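Local atomic coordinates of alcohol dehydrogenase IV (Corynebacterium glutamicum, PDB entry 3IV7), a protein that probably reduces maleylacetate with a nicotinamide cofactor. Residues A38-I43 against S57-A62. Residues are numbered along the deposited sequence; the frame is centred on the assembly and turned at random.
Sequences AKVMVI and SEIEVA
Strand 40-43 of the parallel sheet meets the loop that leads into strand 63-65, one of the two edge strands of that sheet in this chain, through V40, V42, I59, V61 and A62. The two segments converge rather than run side by side: the directions of 39-42 and 59-62 differ by 99°, and the CA atoms of V40 and V61 are 5.0 Å apart. One hydrogen bond spans the segments, from A62 N to V40 O at 2.8 Å. The donor lies in the carbonyl plane, but the N-H...O angle of 134° shows a bent bond. A62 CB also sits 3.4 Å from V40 O. Beyond this point pairing passes to I63, whose backbone bonds with both V40 and V42. The bond from A62 thus stands at the closing end of a beta-alpha-beta crossover, in which helix 49-55 links neighbouring parallel strands of a Rossmann-like N-terminal domain.

Two apolar pairs fill the angle between strand and loop, and in each the side chains cross nearly perpendicularly. V42 CG2 lies 3.7 Å from V61 CG2, with V61 CG1 slightly farther off. V40 CG1, anti to its backbone N (chi1 180°), reaches I59 CD1 at 4.0 Å, while V40 CB rests 3.7 Å from E60 O. I59 also touches L28 and V32, which brings helix 24-35 against this layer. K39 also lays its aliphatic part by A62, CE to CB 3.9 Å, and its NZ is hydrogen-bonded to N87 O.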
ATOM      1  N   ALA A  38      -3.035  12.187 -27.122  1.00 31.18           N
ATOM      2  CA  ALA A  38      -3.481  12.382 -28.507  1.00 30.78           C
ATOM      3  C   ALA A  38      -3.045  11.285 -29.481  1.00 31.02           C
ATOM      4  O   ALA A  38      -3.497  11.270 -30.635  1.00 26.23           O
ATOM      5  CB  ALA A  38      -2.992  13.769 -29.034  1.00 31.51           C
ATOM      6  N   LYS A  39      -2.150  10.385 -29.049  1.00 30.34           N
ATOM      7  CA  LYS A  39      -1.620   9.356 -29.949  1.00 25.41           C
ATOM      8  C   LYS A  39      -1.345   8.075 -29.206  1.00 28.17           C
ATOM      9  O   LYS A  39      -0.201   7.755 -28.895  1.00 27.45           O
ATOM     10  CB  LYS A  39      -0.357   9.847 -30.655  1.00 27.72           C
ATOM     11  CG  LYS A  39      -0.598  11.008 -31.615  1.00 30.44           C
ATOM     12  CD  LYS A  39       0.363  10.991 -32.782  1.00 45.43           C
ATOM     13  CE  LYS A  39      -0.068   9.989 -33.854  1.00 46.86           C
ATOM     14  NZ  LYS A  39       0.766  10.111 -35.084  1.00 45.08           N
ATOM     15  N   VAL A  40      -2.421   7.322 -28.993  1.00 25.66           N
ATOM     16  CA  VAL A  40      -2.431   6.133 -28.229  1.00 25.64           C
ATOM     17  C   VAL A  40      -1.997   4.918 -29.048  1.00 26.83           C
ATOM     18  O   VAL A  40      -2.437   4.715 -30.190  1.00 24.52           O
ATOM     19  CB  VAL A  40      -3.862   5.854 -27.696  1.00 28.12           C
ATOM     20  CG1 VAL A  40      -3.891   4.558 -26.866  1.00 22.26           C
ATOM     21  CG2 VAL A  40      -4.395   7.055 -26.876  1.00 24.40           C
HETATM   22  N   MSE A  41      -1.151   4.101 -28.443  1.00 24.10           N
HETATM   23  CA  MSE A  41      -0.737   2.839 -29.027  1.00 24.62           C
HETATM   24  C   MSE A  41      -1.284   1.710 -28.175  1.00 28.21           C
HETATM   25  O   MSE A  41      -0.995   1.631 -26.978  1.00 26.21           O
HETATM   26  CB  MSE A  41       0.777   2.766 -29.088  1.00 22.08           C
HETATM   27  CG  MSE A  41       1.380   1.429 -29.649  1.00 27.50           C
HETATM   28 SE   MSE A  41       3.324   1.624 -29.752  0.75 24.92          SE
HETATM   29  CE  MSE A  41       3.870  -0.118 -30.406  1.00 20.61           C
ATOM     30  N   VAL A  42      -2.099   0.847 -28.785  1.00 30.51           N
ATOM     31  CA  VAL A  42      -2.638  -0.327 -28.092  1.00 27.71           C
ATOM     32  C   VAL A  42      -1.817  -1.566 -28.480  1.00 29.07           C
ATOM     33  O   VAL A  42      -1.574  -1.842 -29.672  1.00 27.10           O
ATOM     34  CB  VAL A  42      -4.129  -0.557 -28.412  1.00 27.89           C
ATOM     35  CG1 VAL A  42      -4.602  -1.863 -27.830  1.00 30.51           C
ATOM     36  CG2 VAL A  42      -4.984   0.599 -27.859  1.00 30.69           C
ATOM     37  N   ILE A  43      -1.377  -2.289 -27.470  1.00 26.48           N
ATOM     38  CA  ILE A  43      -0.529  -3.448 -27.654  1.00 27.33           C
ATOM     39  C   ILE A  43      -1.304  -4.653 -27.186  1.00 27.57           C
ATOM     40  O   ILE A  43      -1.743  -4.705 -26.035  1.00 25.11           O
ATOM     41  CB  ILE A  43       0.789  -3.317 -26.820  1.00 24.54           C
ATOM     42  CG1 ILE A  43       1.591  -2.123 -27.286  1.00 32.83           C
ATOM     43  CG2 ILE A  43       1.624  -4.616 -26.903  1.00 24.75           C
ATOM     44  CD1 ILE A  43       2.514  -1.567 -26.257  1.00 26.52           C
ATOM     45  N   SER A  57     -12.819   0.923 -27.606  1.00 27.03           N
ATOM     46  CA  SER A  57     -13.901   1.406 -28.467  1.00 29.30           C
ATOM     47  C   SER A  57     -14.360   2.835 -28.146  1.00 32.04           C
ATOM     48  O   SER A  57     -15.014   3.466 -28.961  1.00 32.83           O
ATOM     49  CB  SER A  57     -15.112   0.465 -28.404  1.00 25.82           C
ATOM     50  OG  SER A  57     -15.629   0.419 -27.086  1.00 30.06           O
ATOM     51  N   GLU A  58     -14.031   3.335 -26.968  1.00 31.96           N
ATOM     52  CA  GLU A  58     -14.405   4.690 -26.622  1.00 31.71           C
ATOM     53  C   GLU A  58     -13.259   5.674 -26.769  1.00 31.76           C
ATOM     54  O   GLU A  58     -13.391   6.835 -26.359  1.00 31.67           O
ATOM     55  CB  GLU A  58     -14.959   4.757 -25.203  1.00 34.67           C
ATOM     56  CG  GLU A  58     -16.123   3.812 -24.918  1.00 30.07           C
ATOM     57  CD  GLU A  58     -16.833   4.157 -23.635  1.00 37.37           C
ATOM     58  OE1 GLU A  58     -17.085   5.357 -23.405  1.00 45.40           O
ATOM     59  OE2 GLU A  58     -17.121   3.238 -22.840  1.00 40.08           O
ATOM     60  N   ILE A  59     -12.135   5.239 -27.357  1.00 30.55           N
ATOM     61  CA  ILE A  59     -11.015   6.154 -27.610  1.00 29.73           C
ATOM     62  C   ILE A  59     -10.504   6.074 -29.029  1.00 30.95           C
ATOM     63  O   ILE A  59     -10.831   5.151 -29.772  1.00 30.11           O
ATOM     64  CB  ILE A  59      -9.809   5.916 -26.628  1.00 29.15           C
ATOM     65  CG1 ILE A  59      -9.196   4.506 -26.799  1.00 32.59           C
ATOM     66  CG2 ILE A  59     -10.239   6.141 -25.198  1.00 23.75           C
ATOM     67  CD1 ILE A  59      -7.760   4.353 -26.076  1.00 27.45           C
ATOM     68  N   GLU A  60      -9.684   7.057 -29.401  1.00 31.16           N
ATOM     69  CA  GLU A  60      -9.023   7.060 -30.682  1.00 33.43           C
ATOM     70  C   GLU A  60      -7.683   6.372 -30.485  1.00 30.42           C
ATOM     71  O   GLU A  60      -6.964   6.671 -29.541  1.00 32.09           O
ATOM     72  CB  GLU A  60      -8.775   8.495 -31.183  1.00 36.19           C
ATOM     73  CG  GLU A  60      -9.987   9.468 -31.109  1.00 47.85           C
ATOM     74  CD  GLU A  60     -11.037   9.202 -32.165  1.00 55.40           C
ATOM     75  OE1 GLU A  60     -11.184   8.039 -32.596  1.00 63.40           O
ATOM     76  OE2 GLU A  60     -11.735  10.167 -32.554  1.00 70.45           O
ATOM     77  N   VAL A  61      -7.354   5.458 -31.376  1.00 29.64           N
ATOM     78  CA  VAL A  61      -6.129   4.717 -31.280  1.00 28.21           C
ATOM     79  C   VAL A  61      -5.286   4.989 -32.501  1.00 28.40           C
ATOM     80  O   VAL A  61      -5.732   4.765 -33.629  1.00 28.25           O
ATOM     81  CB  VAL A  61      -6.402   3.242 -31.176  1.00 27.68           C
ATOM     82  CG1 VAL A  61      -5.105   2.447 -31.361  1.00 24.51           C
ATOM     83  CG2 VAL A  61      -7.079   2.911 -29.793  1.00 24.89           C
ATOM     84  N   ALA A  62      -4.061   5.464 -32.280  1.00 25.11           N
ATOM     85  CA  ALA A  62      -3.143   5.790 -33.378  1.00 27.11           C
ATOM     86  C   ALA A  62      -2.519   4.541 -33.979  1.00 27.51           C
ATOM     87  O   ALA A  62      -2.344   4.444 -35.177  1.00 27.91           O
ATOM     88  CB  ALA A  62      -2.056   6.726 -32.880  1.00 27.52           C
TER